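Local coordinates for DPS family protein (Vibrio cholerae O1 biovar El Tor, PDB 3IQ1) that probably binds and oxidises iron as a member of the Dps family of ferritin-like proteins, which assembles from twelve protein chains, at residues Q17-A22 against L125-E130; A28-F33 against Q64-E69; A71-T76 against E134-L139; H119-I124 against S141-E146. All coordinates share one frame; numbering follows the deposited sequence.

Contact 1: Q17-A22 against L125-E130; sequences QKLANA and LELAGE
Leu127 reaches from helix 103-131 into the angle between Lys18 and Leu19 of helix 13-43, and its atoms meet the two neighbours in turn. Its CB already lies 4.0 Å from Leu19 CD2. One step out, CG of Leu127 approaches the same methyl to 3.8 Å. Beyond the fork, CD2 of Leu127 meets Leu19 CD2 at 3.6 Å, the closest approach of the contact. Both CD1 and CD2 of Leu127 lie 3.9 Å from CE of Lys18, in one of the two conformers modelled for that lysine, so this touch is less certain. CG of Leu127 stands anti to its backbone N (chi1 179°), and this carries both methyls across to the other helix. The two leucines lie side by side, running in opposite senses, and Leu19 CD2 also rests 4.1 Å from CB of Ala128. Leu19 and Ala128 are buried, and both touch Asp133 in the loop after helix 103-131. No hydrogen bond joins the two segments, so this is apolar side-chain packing throughout. The local axes approach to 10.5 Å at 170°, a nearly antiparallel pairing of helix 13-43 with helix 103-131, characteristic of the ferritin-like four-helix bundle.

Contact 2: A28-F33 against Q64-E69; sequences ANYQVF and QLKIDE
Ile67 of helix 49-76 fits between Tyr30 and Gln31 of helix 13-43, and here the contact is dense. With CG1 anti to the carbonyl carbon (chi1 -76°), one branch of Ile67 serves both neighbours: CG1 lies 3.7 Å from CB of Tyr30, and CD1 beyond it comes within 3.4 Å of OE1 of Gln31. CG2 of Ile67 adds a second touch on the amide, 3.8 Å from NE2 of Gln31. Lys66 crosses the Tyr30 ring at a slant, its CB 3.7 Å from CE2 of Tyr30, before its chain leads away to a salt bridge between NZ and Glu146.

The looser flank is the one bridged by water. A single water donates to OE1 of Gln31 (3.1 Å) and to OE1 of Gln64, the latter at a distance so short that its exact length is doubtful. Gln64 is partly exposed, and Tyr34 and Arg38 of a neighbouring subunit lie beside it, so this flank faces a subunit interface. The local axes approach to 10.0 Å at 153°.

Polar ends find partners beyond the pairing: Tyr30 OH probably bonds Gln121 OE1, with Gln147 as a second partner, and Gln31 NE2 bonds the hydroxyl of Tyr88. The chemistry thus implies division of labour: Ile67 and the carbon chain of Lys66 pack on Tyr30 and Gln31, polar tips tie the pair to the bundle, and one water links Gln31 and Gln64.

Contact 3: A71-T76 against E134-L139; sequences AERILT and EGTSAL
Arg73 sets its CG anti to the backbone N (chi1 -172°) and then bends at chi2, which takes the guanidinium across to the first turn of helix 134-158. Thr136 answers with OG1 beside its own backbone N. Two antiparallel helices of the ferritin-like four-helix bundle meet here, their local axes 11.1 Å apart at 170°. NE of Arg73 donates to OG1 of Thr136 at 3.0 Å, with an N-H...O angle of 158° and the oxygen near the guanidinium plane; NH2 adds a weak bond to the same oxygen. Asp133 draws the pair together, since its carboxylate takes a salt bridge from Arg73 NH2 and a hydrogen bond with Thr136 OG1. NH1 reaches Glu148 of a neighbouring subunit, so the guanidinium has acidic partners both in its own chain and in another. Nearer the backbone, CB of Arg73 touches CD2 of Leu139 at 3.9 Å. Gly135 brings bare backbone against the flat group: its carbonyl carbon C sits over the centre of one guanidinium face, 3.6 Å from CZ of Arg73.

Contact 4: H119-I124 against S141-E146; sequences HQQRDI and SDYIRE
OE1 of Gln121 forms a probable hydrogen bond with the hydroxyl of Tyr30 and lies at the edge of the Tyr143 ring, near the ring plane, 3.4 Å from CD2 of Tyr143. The amide's other end, NE2, bonds OE1 of Gln147 and passes 3.6 Å from CB of Tyr143. Bonds at both ends fix the rotation of the buried amide, whose plane stands 55° from that of the ring. The Gln121 chain is extended beyond CG, which places the amide across the CB end of the tyrosine, the two side chains meeting at about a right angle.

Helices 103-131 and 134-158 are consecutive and antiparallel, a helical hairpin of the ferritin-like bundle; their local axes approach to 9.5 Å at 147°. Apolar carbon packs beside the amide. CG1 of Ile144 lies against CB of Gln121 at 3.8 Å, and its CD1 meets CG of Arg122 at 3.9 Å. With CG1 anti to the carbonyl carbon (chi1 -70°), Ile144 sends that branch over to the opposite helix. Arg122 runs extended from CG to NE, past Ile144, and its NH2 forms a salt bridge with Glu148 of the same chain and a hydrogen bond to the carbonyl oxygen of Ile9 of a neighbouring subunit.

In the fold
Four long helices supply all eight segments: contact 1 joins 13-43 to 103-131, contact 2 joins 13-43 to 49-76, contact 3 joins 49-76 to 134-158, and contact 4 joins 103-131 to 134-158. Each helix therefore serves two contacts, and the pairings close a ring round the bundle. Along the chain, contact 2 falls within the span of contact 1 and closes before contacts 3 and 4 open, whereas contacts 1, 3 and 4 interleave. The centres of contacts 1 and 2 are about 18 Å apart, their nearest atoms about 7 Å. Contacts 1 and 3, centres about 10 Å apart, meet where Ala128 packs on Thr136. Together the four contacts hold the helices to one another along the bundle's length.

Contact 1: Q17-A22 against L125-E130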
loop_
_atom_site.group_PDB
_atom_site.type_symbol
_atom_site.label_atom_id
_atom_site.label_comp_id
_atom_site.label_asym_id
_atom_site.label_seq_id
_atom_site.Cartn_x
_atom_site.Cartn_y
_atom_site.Cartn_z
ATOM N N GLN B 17 -22.110 -36.064 -12.507
ATOM C CA GLN B 17 -22.977 -36.167 -11.343
ATOM C C GLN B 17 -22.379 -37.105 -10.270
ATOM O O GLN B 17 -22.507 -36.846 -9.068
ATOM C CB GLN B 17 -24.383 -36.589 -11.740
ATOM C CG GLN B 17 -25.346 -36.612 -10.545
ATOM C CD GLN B 17 -25.501 -35.221 -9.913
ATOM O OE1 GLN B 17 -25.860 -34.222 -10.629
ATOM N NE2 GLN B 17 -25.196 -35.124 -8.576
ATOM N N LYS B 18 -21.694 -38.171 -10.676
ATOM C CA LYS B 18 -21.027 -39.040 -9.713
ATOM C C LYS B 18 -19.942 -38.269 -8.977
ATOM O O LYS B 18 -19.813 -38.363 -7.738
ATOM C CB LYS B 18 -20.417 -40.231 -10.428
ATOM C CG LYS B 18 -19.727 -41.252 -9.521
ATOM C CD LYS B 18 -19.488 -42.563 -10.278
ATOM C CE LYS B 18 -18.426 -43.438 -9.621
ATOM N NZ LYS B 18 -18.261 -44.708 -10.376
ATOM N N LEU B 19 -19.151 -37.517 -9.745
ATOM C CA LEU B 19 -18.116 -36.657 -9.136
ATOM C C LEU B 19 -18.701 -35.628 -8.204
ATOM O O LEU B 19 -18.184 -35.421 -7.107
ATOM C CB LEU B 19 -17.247 -36.012 -10.213
ATOM C CG LEU B 19 -16.144 -36.977 -10.646
ATOM C CD1 LEU B 19 -15.627 -36.727 -12.100
ATOM C CD2 LEU B 19 -15.009 -37.137 -9.554
ATOM N N ALA B 20 -19.817 -35.051 -8.593
ATOM C CA ALA B 20 -20.458 -34.008 -7.764
ATOM C C ALA B 20 -20.969 -34.598 -6.475
ATOM O O ALA B 20 -20.845 -33.961 -5.423
ATOM C CB ALA B 20 -21.582 -33.353 -8.481
ATOM N N ASN B 21 -21.523 -35.800 -6.547
ATOM C CA ASN B 21 -21.956 -36.517 -5.332
ATOM C C ASN B 21 -20.799 -36.709 -4.323
ATOM O O ASN B 21 -20.949 -36.417 -3.101
ATOM C CB ASN B 21 -22.518 -37.874 -5.684
ATOM C CG ASN B 21 -23.834 -37.817 -6.437
ATOM O OD1 ASN B 21 -24.499 -36.787 -6.467
ATOM N ND2 ASN B 21 -24.242 -38.971 -7.029
ATOM N N ALA B 22 -19.644 -37.116 -4.830
ATOM C CA ALA B 22 -18.466 -37.326 -3.985
ATOM C C ALA B 22 -17.938 -35.992 -3.437
ATOM O O ALA B 22 -17.556 -35.907 -2.248
ATOM C CB ALA B 22 -17.341 -38.005 -4.772
ATOM N N LEU B 125 -9.715 -37.515 -6.732
ATOM C CA LEU B 125 -8.687 -37.325 -7.752
ATOM C C LEU B 125 -8.594 -38.517 -8.692
ATOM O O LEU B 125 -8.508 -38.361 -9.913
ATOM C CB LEU B 125 -7.326 -37.058 -7.117
ATOM C CG LEU B 125 -6.139 -36.890 -8.043
ATOM C CD1 LEU B 125 -6.329 -35.723 -8.926
ATOM C CD2 LEU B 125 -4.881 -36.697 -7.176
ATOM N N GLU B 126 -8.583 -39.706 -8.116
ATOM C CA GLU B 126 -8.477 -40.920 -8.938
ATOM C C GLU B 126 -9.681 -41.055 -9.867
ATOM O O GLU B 126 -9.531 -41.353 -11.052
ATOM C CB GLU B 126 -8.407 -42.156 -8.033
ATOM C CG GLU B 126 -8.075 -43.420 -8.755
ATOM C CD GLU B 126 -7.748 -44.613 -7.826
ATOM O OE1 GLU B 126 -7.318 -44.409 -6.666
ATOM O OE2 GLU B 126 -7.914 -45.752 -8.309
ATOM N N LEU B 127 -10.883 -40.843 -9.340
ATOM C CA LEU B 127 -12.115 -40.979 -10.143
ATOM C C LEU B 127 -12.099 -39.951 -11.275
ATOM O O LEU B 127 -12.432 -40.242 -12.425
ATOM C CB LEU B 127 -13.327 -40.769 -9.243
ATOM C CG LEU B 127 -14.683 -40.852 -9.949
ATOM C CD1 LEU B 127 -14.870 -42.232 -10.622
ATOM C CD2 LEU B 127 -15.812 -40.583 -8.926
ATOM N N ALA B 128 -11.733 -38.711 -10.944
ATOM C CA ALA B 128 -11.715 -37.648 -11.927
ATOM C C ALA B 128 -10.715 -37.982 -13.047
ATOM O O ALA B 128 -10.957 -37.715 -14.214
ATOM C CB ALA B 128 -11.331 -36.323 -11.280
ATOM N N GLY B 129 -9.594 -38.567 -12.680
ATOM C CA GLY B 129 -8.583 -38.960 -13.680
ATOM C C GLY B 129 -9.076 -40.009 -14.667
ATOM O O GLY B 129 -8.745 -39.985 -15.878
ATOM N N GLU B 130 -9.893 -40.918 -14.172
ATOM C CA GLU B 130 -10.458 -42.008 -14.945
ATOM C C GLU B 130 -11.325 -41.489 -16.060
ATOM O O GLU B 130 -11.429 -42.145 -17.084
ATOM C CB GLU B 130 -11.281 -42.945 -14.066
ATOM C CG GLU B 130 -10.459 -43.830 -13.141
ATOM C CD GLU B 130 -11.282 -44.589 -12.093
ATOM O OE1 GLU B 130 -12.536 -44.525 -12.129
ATOM O OE2 GLU B 130 -10.661 -45.282 -11.248
#

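Contact 2: A28-F33 against Q64-E69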
loop_
_atom_site.group_PDB
_atom_site.type_symbol
_atom_site.label_atom_id
_atom_site.label_comp_id
_atom_site.label_asym_id
_atom_site.label_seq_id
_atom_site.Cartn_x
_atom_site.Cartn_y
_atom_site.Cartn_z
ATOM N N ALA B 28 -19.490 -31.706 2.965
ATOM C CA ALA B 28 -20.053 -32.015 4.292
ATOM C C ALA B 28 -18.999 -32.191 5.366
ATOM O O ALA B 28 -19.127 -31.652 6.467
ATOM C CB ALA B 28 -20.931 -33.249 4.212
ATOM N N ASN B 29 -17.949 -32.948 5.028
ATOM C CA ASN B 29 -16.849 -33.122 5.933
ATOM C C ASN B 29 -16.162 -31.797 6.220
ATOM O O ASN B 29 -15.826 -31.516 7.366
ATOM C CB ASN B 29 -15.878 -34.148 5.395
ATOM C CG ASN B 29 -16.391 -35.591 5.590
ATOM O OD1 ASN B 29 -16.343 -36.410 4.628
ATOM N ND2 ASN B 29 -16.836 -35.919 6.740
ATOM N N TYR B 30 -15.885 -31.008 5.186
ATOM C CA TYR B 30 -15.300 -29.695 5.412
ATOM C C TYR B 30 -16.083 -28.841 6.369
ATOM O O TYR B 30 -15.505 -28.107 7.190
ATOM C CB TYR B 30 -15.080 -28.918 4.118
ATOM C CG TYR B 30 -13.766 -29.102 3.434
ATOM C CD1 TYR B 30 -13.563 -30.096 2.494
ATOM C CD2 TYR B 30 -12.713 -28.276 3.713
ATOM C CE1 TYR B 30 -12.365 -30.256 1.866
ATOM C CE2 TYR B 30 -11.486 -28.436 3.041
ATOM C CZ TYR B 30 -11.315 -29.422 2.159
ATOM O OH TYR B 30 -10.078 -29.562 1.545
ATOM N N GLN B 31 -17.392 -28.862 6.233
ATOM C CA GLN B 31 -18.261 -27.939 6.953
ATOM C C GLN B 31 -18.244 -28.323 8.448
ATOM O O GLN B 31 -18.059 -27.443 9.313
ATOM C CB GLN B 31 -19.657 -27.948 6.331
ATOM C CG GLN B 31 -19.735 -27.179 5.018
ATOM C CD GLN B 31 -19.839 -25.670 5.180
ATOM O OE1 GLN B 31 -19.180 -25.094 6.062
ATOM N NE2 GLN B 31 -20.578 -25.007 4.274
ATOM N N VAL B 32 -18.410 -29.620 8.754
ATOM C CA VAL B 32 -18.304 -30.072 10.138
ATOM C C VAL B 32 -16.922 -29.808 10.717
ATOM O O VAL B 32 -16.792 -29.323 11.848
ATOM C CB VAL B 32 -18.703 -31.542 10.294
ATOM C CG1 VAL B 32 -18.534 -32.030 11.780
ATOM C CG2 VAL B 32 -20.172 -31.771 9.870
ATOM N N PHE B 33 -15.885 -30.016 9.926
ATOM C CA PHE B 33 -14.536 -29.790 10.384
ATOM C C PHE B 33 -14.276 -28.296 10.656
ATOM O O PHE B 33 -13.599 -27.944 11.638
ATOM C CB PHE B 33 -13.607 -30.335 9.308
ATOM C CG PHE B 33 -12.142 -30.439 9.701
ATOM C CD1 PHE B 33 -11.724 -31.086 10.861
ATOM C CD2 PHE B 33 -11.186 -30.005 8.820
ATOM C CE1 PHE B 33 -10.404 -31.248 11.171
ATOM C CE2 PHE B 33 -9.820 -30.161 9.126
ATOM C CZ PHE B 33 -9.430 -30.801 10.307
ATOM N N GLN B 64 -12.279 -22.229 4.943
ATOM C CA GLN B 64 -13.410 -21.479 4.423
ATOM C C GLN B 64 -13.172 -21.185 2.945
ATOM O O GLN B 64 -14.109 -21.333 2.144
ATOM C CB GLN B 64 -13.625 -20.181 5.183
ATOM C CG GLN B 64 -14.828 -19.446 4.625
ATOM C CD GLN B 64 -16.062 -19.721 5.435
ATOM O OE1 GLN B 64 -16.344 -20.853 5.833
ATOM N NE2 GLN B 64 -16.802 -18.657 5.729
ATOM N N LEU B 65 -11.940 -20.840 2.599
ATOM C CA LEU B 65 -11.583 -20.627 1.180
ATOM C C LEU B 65 -11.902 -21.895 0.367
ATOM O O LEU B 65 -12.459 -21.826 -0.734
ATOM C CB LEU B 65 -10.089 -20.242 0.983
ATOM C CG LEU B 65 -9.673 -18.860 1.543
ATOM C CD1 LEU B 65 -8.167 -18.587 1.465
ATOM C CD2 LEU B 65 -10.406 -17.791 0.799
ATOM N N LYS B 66 -11.542 -23.040 0.917
ATOM C CA LYS B 66 -11.726 -24.336 0.230
ATOM C C LYS B 66 -13.165 -24.698 0.110
ATOM O O LYS B 66 -13.578 -25.214 -0.917
ATOM C CB LYS B 66 -10.910 -25.424 0.908
ATOM C CG LYS B 66 -9.390 -25.237 0.652
ATOM C CD LYS B 66 -8.501 -26.360 1.160
ATOM C CE LYS B 66 -7.040 -26.245 0.763
ATOM N NZ LYS B 66 -6.308 -25.136 1.508
ATOM N N ILE B 67 -13.964 -24.422 1.137
ATOM C CA ILE B 67 -15.383 -24.654 1.120
ATOM C C ILE B 67 -16.045 -23.869 -0.018
ATOM O O ILE B 67 -16.857 -24.417 -0.778
ATOM C CB ILE B 67 -16.028 -24.286 2.457
ATOM C CG1 ILE B 67 -15.731 -25.378 3.491
ATOM C CG2 ILE B 67 -17.499 -24.160 2.285
ATOM C CD1 ILE B 67 -15.973 -24.909 4.952
ATOM N N ASP B 68 -15.620 -22.617 -0.156
ATOM C CA ASP B 68 -16.146 -21.719 -1.214
ATOM C C ASP B 68 -15.855 -22.335 -2.607
ATOM O O ASP B 68 -16.756 -22.479 -3.446
ATOM C CB ASP B 68 -15.459 -20.346 -1.142
ATOM C CG ASP B 68 -15.669 -19.596 0.201
ATOM O OD1 ASP B 68 -16.518 -20.038 0.995
ATOM O OD2 ASP B 68 -14.996 -18.526 0.441
ATOM N N GLU B 69 -14.616 -22.737 -2.802
ATOM C CA GLU B 69 -14.136 -23.264 -4.088
ATOM C C GLU B 69 -14.780 -24.616 -4.407
ATOM O O GLU B 69 -15.049 -24.930 -5.534
ATOM C CB GLU B 69 -12.592 -23.274 -4.208
ATOM C CG GLU B 69 -12.005 -23.345 -5.681
ATOM C CD GLU B 69 -10.484 -23.048 -5.824
ATOM O OE1 GLU B 69 -9.967 -23.073 -6.959
ATOM O OE2 GLU B 69 -9.806 -22.776 -4.821
HETATM O O HOH W 1 -18.497 -22.144 5.620
#

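Contact 3: A71-T76 against E134-L139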
loop_
_atom_site.group_PDB
_atom_site.type_symbol
_atom_site.label_atom_id
_atom_site.label_comp_id
_atom_site.label_asym_id
_atom_site.label_seq_id
_atom_site.Cartn_x
_atom_site.Cartn_y
_atom_site.Cartn_z
ATOM N N ALA B 71 -17.887 -25.734 -3.251
ATOM C CA ALA B 71 -19.267 -25.512 -3.641
ATOM C C ALA B 71 -19.347 -24.982 -5.083
ATOM O O ALA B 71 -20.211 -25.450 -5.834
ATOM C CB ALA B 71 -19.961 -24.506 -2.693
ATOM N N GLU B 72 -18.439 -24.091 -5.453
ATOM C CA GLU B 72 -18.392 -23.533 -6.832
ATOM C C GLU B 72 -18.059 -24.639 -7.854
ATOM O O GLU B 72 -18.599 -24.633 -8.964
ATOM C CB GLU B 72 -17.370 -22.438 -6.953
ATOM C CG GLU B 72 -17.686 -21.221 -6.253
ATOM C CD GLU B 72 -16.695 -20.142 -6.598
ATOM O OE1 GLU B 72 -15.476 -20.449 -6.885
ATOM O OE2 GLU B 72 -17.162 -19.005 -6.558
ATOM N N ARG B 73 -17.175 -25.561 -7.507
ATOM C CA ARG B 73 -16.863 -26.687 -8.420
ATOM C C ARG B 73 -18.113 -27.556 -8.644
ATOM O O ARG B 73 -18.376 -27.983 -9.732
ATOM C CB ARG B 73 -15.693 -27.552 -7.907
ATOM C CG ARG B 73 -15.195 -28.587 -8.877
ATOM C CD ARG B 73 -14.610 -27.999 -10.161
ATOM N NE ARG B 73 -14.528 -28.980 -11.222
ATOM C CZ ARG B 73 -14.374 -28.673 -12.503
ATOM N NH1 ARG B 73 -14.169 -27.401 -12.848
ATOM N NH2 ARG B 73 -14.349 -29.620 -13.429
ATOM N N ILE B 74 -18.871 -27.824 -7.587
ATOM C CA ILE B 74 -20.120 -28.580 -7.685
ATOM C C ILE B 74 -21.095 -27.875 -8.613
ATOM O O ILE B 74 -21.696 -28.490 -9.519
ATOM C CB ILE B 74 -20.714 -28.843 -6.283
ATOM C CG1 ILE B 74 -19.792 -29.807 -5.491
ATOM C CG2 ILE B 74 -22.175 -29.356 -6.401
ATOM C CD1 ILE B 74 -20.021 -29.831 -3.941
ATOM N N LEU B 75 -21.233 -26.566 -8.438
ATOM C CA LEU B 75 -22.108 -25.762 -9.319
ATOM C C LEU B 75 -21.597 -25.822 -10.780
ATOM O O LEU B 75 -22.375 -25.831 -11.719
ATOM C CB LEU B 75 -22.132 -24.306 -8.812
ATOM C CG LEU B 75 -22.912 -24.079 -7.516
ATOM C CD1 LEU B 75 -22.439 -22.785 -6.814
ATOM C CD2 LEU B 75 -24.405 -24.086 -7.826
ATOM N N THR B 76 -20.288 -25.824 -10.941
ATOM C CA THR B 76 -19.616 -25.815 -12.224
ATOM C C THR B 76 -19.914 -27.110 -12.975
ATOM O O THR B 76 -20.067 -27.082 -14.188
ATOM C CB THR B 76 -18.098 -25.550 -12.038
ATOM O OG1 THR B 76 -17.912 -24.176 -11.575
ATOM C CG2 THR B 76 -17.330 -25.674 -13.319
ATOM N N GLU B 134 -10.295 -32.847 -15.634
ATOM C CA GLU B 134 -9.080 -32.158 -15.234
ATOM C C GLU B 134 -9.362 -31.006 -14.265
ATOM O O GLU B 134 -8.577 -30.774 -13.356
ATOM C CB GLU B 134 -8.384 -31.587 -16.450
ATOM C CG GLU B 134 -7.095 -30.838 -16.088
ATOM C CD GLU B 134 -6.072 -31.711 -15.385
ATOM O OE1 GLU B 134 -6.078 -32.969 -15.659
ATOM O OE2 GLU B 134 -5.246 -31.141 -14.620
ATOM N N GLY B 135 -10.466 -30.302 -14.449
ATOM C CA GLY B 135 -10.804 -29.235 -13.507
ATOM C C GLY B 135 -11.002 -29.696 -12.067
ATOM O O GLY B 135 -10.546 -29.071 -11.120
ATOM N N THR B 136 -11.649 -30.849 -11.919
ATOM C CA THR B 136 -11.838 -31.446 -10.608
ATOM C C THR B 136 -10.542 -32.003 -10.101
ATOM O O THR B 136 -10.197 -31.795 -8.945
ATOM C CB THR B 136 -12.934 -32.508 -10.603
ATOM O OG1 THR B 136 -14.161 -31.909 -10.999
ATOM C CG2 THR B 136 -13.109 -33.196 -9.200
ATOM N N SER B 137 -9.785 -32.687 -10.976
ATOM C CA SER B 137 -8.477 -33.218 -10.592
ATOM C C SER B 137 -7.566 -32.144 -10.032
ATOM O O SER B 137 -6.904 -32.347 -9.010
ATOM C CB SER B 137 -7.786 -33.856 -11.804
ATOM O OG SER B 137 -8.398 -35.085 -12.107
ATOM N N ALA B 138 -7.504 -31.023 -10.726
ATOM C CA ALA B 138 -6.608 -29.936 -10.396
ATOM C C ALA B 138 -6.957 -29.398 -9.029
ATOM O O ALA B 138 -6.107 -29.033 -8.282
ATOM C CB ALA B 138 -6.693 -28.819 -11.469
ATOM N N LEU B 139 -8.248 -29.277 -8.728
ATOM C CA LEU B 139 -8.671 -28.808 -7.403
ATOM C C LEU B 139 -8.217 -29.752 -6.303
ATOM O O LEU B 139 -7.690 -29.328 -5.289
ATOM C CB LEU B 139 -10.191 -28.661 -7.347
ATOM C CG LEU B 139 -10.780 -27.951 -6.129
ATOM C CD1 LEU B 139 -10.241 -26.490 -6.097
ATOM C CD2 LEU B 139 -12.325 -27.907 -6.061
#

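Contact 4: H119-I124 against S141-E146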
loop_
_atom_site.group_PDB
_atom_site.type_symbol
_atom_site.label_atom_id
_atom_site.label_comp_id
_atom_site.label_asym_id
_atom_site.label_seq_id
_atom_site.Cartn_x
_atom_site.Cartn_y
_atom_site.Cartn_z
ATOM N N HIS B 119 -7.806 -38.487 2.391
ATOM C CA HIS B 119 -8.213 -39.794 1.879
ATOM C C HIS B 119 -9.317 -39.591 0.840
ATOM O O HIS B 119 -9.273 -40.184 -0.261
ATOM C CB HIS B 119 -8.680 -40.617 3.074
ATOM C CG HIS B 119 -8.982 -42.032 2.773
ATOM N ND1 HIS B 119 -10.209 -42.431 2.301
ATOM C CD2 HIS B 119 -8.258 -43.159 2.977
ATOM C CE1 HIS B 119 -10.206 -43.741 2.148
ATOM N NE2 HIS B 119 -9.048 -44.214 2.583
ATOM N N GLN B 120 -10.305 -38.768 1.163
ATOM C CA GLN B 120 -11.463 -38.548 0.256
ATOM C C GLN B 120 -11.040 -37.793 -0.987
ATOM O O GLN B 120 -11.463 -38.105 -2.091
ATOM C CB GLN B 120 -12.579 -37.757 0.911
ATOM C CG GLN B 120 -13.546 -38.433 1.655
ATOM C CD GLN B 120 -14.579 -37.366 2.056
ATOM O OE1 GLN B 120 -14.216 -36.406 2.712
ATOM N NE2 GLN B 120 -15.733 -37.447 1.541
ATOM N N GLN B 121 -10.127 -36.818 -0.816
ATOM C CA GLN B 121 -9.612 -36.052 -1.961
ATOM C C GLN B 121 -8.802 -36.928 -2.910
ATOM O O GLN B 121 -8.941 -36.774 -4.107
ATOM C CB GLN B 121 -8.834 -34.840 -1.475
ATOM C CG GLN B 121 -9.785 -33.846 -0.824
ATOM C CD GLN B 121 -9.232 -32.798 0.081
ATOM O OE1 GLN B 121 -9.941 -31.854 0.371
ATOM N NE2 GLN B 121 -7.945 -32.859 0.436
ATOM N N ARG B 122 -8.010 -37.884 -2.408
ATOM C CA ARG B 122 -7.288 -38.801 -3.257
ATOM C C ARG B 122 -8.244 -39.723 -4.063
ATOM O O ARG B 122 -8.029 -40.006 -5.237
ATOM C CB ARG B 122 -6.348 -39.639 -2.414
ATOM C CG ARG B 122 -5.193 -38.801 -1.833
ATOM C CD ARG B 122 -4.440 -39.590 -0.813
ATOM N NE ARG B 122 -3.317 -38.825 -0.276
ATOM C CZ ARG B 122 -2.945 -38.806 0.998
ATOM N NH1 ARG B 122 -3.595 -39.550 1.909
ATOM N NH2 ARG B 122 -1.888 -38.050 1.377
ATOM N N ASP B 123 -9.324 -40.134 -3.410
ATOM C CA ASP B 123 -10.310 -40.948 -4.113
ATOM C C ASP B 123 -10.993 -40.181 -5.234
ATOM O O ASP B 123 -11.127 -40.704 -6.336
ATOM C CB ASP B 123 -11.361 -41.459 -3.161
ATOM C CG ASP B 123 -10.900 -42.650 -2.347
ATOM O OD1 ASP B 123 -9.844 -43.268 -2.666
ATOM O OD2 ASP B 123 -11.660 -43.035 -1.417
ATOM N N ILE B 124 -11.366 -38.932 -4.948
ATOM C CA ILE B 124 -11.956 -38.079 -5.962
ATOM C C ILE B 124 -10.974 -37.810 -7.086
ATOM O O ILE B 124 -11.333 -37.813 -8.279
ATOM C CB ILE B 124 -12.522 -36.762 -5.374
ATOM C CG1 ILE B 124 -13.679 -37.081 -4.432
ATOM C CG2 ILE B 124 -12.967 -35.818 -6.516
ATOM C CD1 ILE B 124 -14.076 -35.903 -3.528
ATOM N N SER B 141 -5.754 -31.818 -6.407
ATOM C CA SER B 141 -4.312 -31.737 -6.338
ATOM C C SER B 141 -3.843 -30.607 -5.429
ATOM O O SER B 141 -2.970 -30.783 -4.561
ATOM C CB SER B 141 -3.734 -31.606 -7.731
ATOM O OG SER B 141 -2.334 -31.366 -7.724
ATOM N N ASP B 142 -4.448 -29.453 -5.634
ATOM C CA ASP B 142 -4.157 -28.286 -4.806
ATOM C C ASP B 142 -4.449 -28.606 -3.339
ATOM O O ASP B 142 -3.633 -28.300 -2.459
ATOM C CB ASP B 142 -4.988 -27.083 -5.213
ATOM C CG ASP B 142 -4.537 -26.455 -6.522
ATOM O OD1 ASP B 142 -3.455 -26.790 -7.036
ATOM O OD2 ASP B 142 -5.229 -25.567 -6.982
ATOM N N TYR B 143 -5.616 -29.169 -3.049
ATOM C CA TYR B 143 -5.995 -29.427 -1.679
ATOM C C TYR B 143 -5.079 -30.432 -1.002
ATOM O O TYR B 143 -4.655 -30.259 0.149
ATOM C CB TYR B 143 -7.440 -29.907 -1.571
ATOM C CG TYR B 143 -8.524 -28.863 -1.910
ATOM C CD1 TYR B 143 -8.207 -27.590 -2.404
ATOM C CD2 TYR B 143 -9.829 -29.151 -1.718
ATOM C CE1 TYR B 143 -9.194 -26.628 -2.677
ATOM C CE2 TYR B 143 -10.840 -28.215 -2.047
ATOM C CZ TYR B 143 -10.496 -26.964 -2.521
ATOM O OH TYR B 143 -11.476 -26.073 -2.784
ATOM N N ILE B 144 -4.730 -31.492 -1.736
ATOM C CA ILE B 144 -3.881 -32.556 -1.204
ATOM C C ILE B 144 -2.508 -31.998 -0.878
ATOM O O ILE B 144 -1.965 -32.209 0.213
ATOM C CB ILE B 144 -3.786 -33.734 -2.199
ATOM C CG1 ILE B 144 -5.125 -34.485 -2.275
ATOM C CG2 ILE B 144 -2.660 -34.689 -1.804
ATOM C CD1 ILE B 144 -5.248 -35.334 -3.509
ATOM N N ARG B 145 -1.923 -31.230 -1.781
ATOM C CA ARG B 145 -0.542 -30.838 -1.552
ATOM C C ARG B 145 -0.468 -29.877 -0.339
ATOM O O ARG B 145 0.506 -29.907 0.431
ATOM C CB ARG B 145 0.054 -30.223 -2.789
ATOM C CG ARG B 145 -0.479 -28.875 -3.145
ATOM C CD ARG B 145 -0.112 -28.501 -4.584
ATOM N NE ARG B 145 1.325 -28.264 -4.704
ATOM C CZ ARG B 145 1.902 -27.597 -5.712
ATOM N NH1 ARG B 145 3.200 -27.382 -5.710
ATOM N NH2 ARG B 145 1.189 -27.167 -6.709
ATOM N N GLU B 146 -1.458 -28.994 -0.216
ATOM C CA GLU B 146 -1.485 -28.042 0.860
ATOM C C GLU B 146 -1.691 -28.747 2.204
ATOM O O GLU B 146 -1.047 -28.412 3.248
ATOM C CB GLU B 146 -2.558 -26.967 0.625
ATOM C CG GLU B 146 -2.230 -26.065 -0.575
ATOM C CD GLU B 146 -3.345 -25.131 -0.944
ATOM O OE1 GLU B 146 -4.179 -24.855 -0.070
ATOM O OE2 GLU B 146 -3.360 -24.623 -2.104
#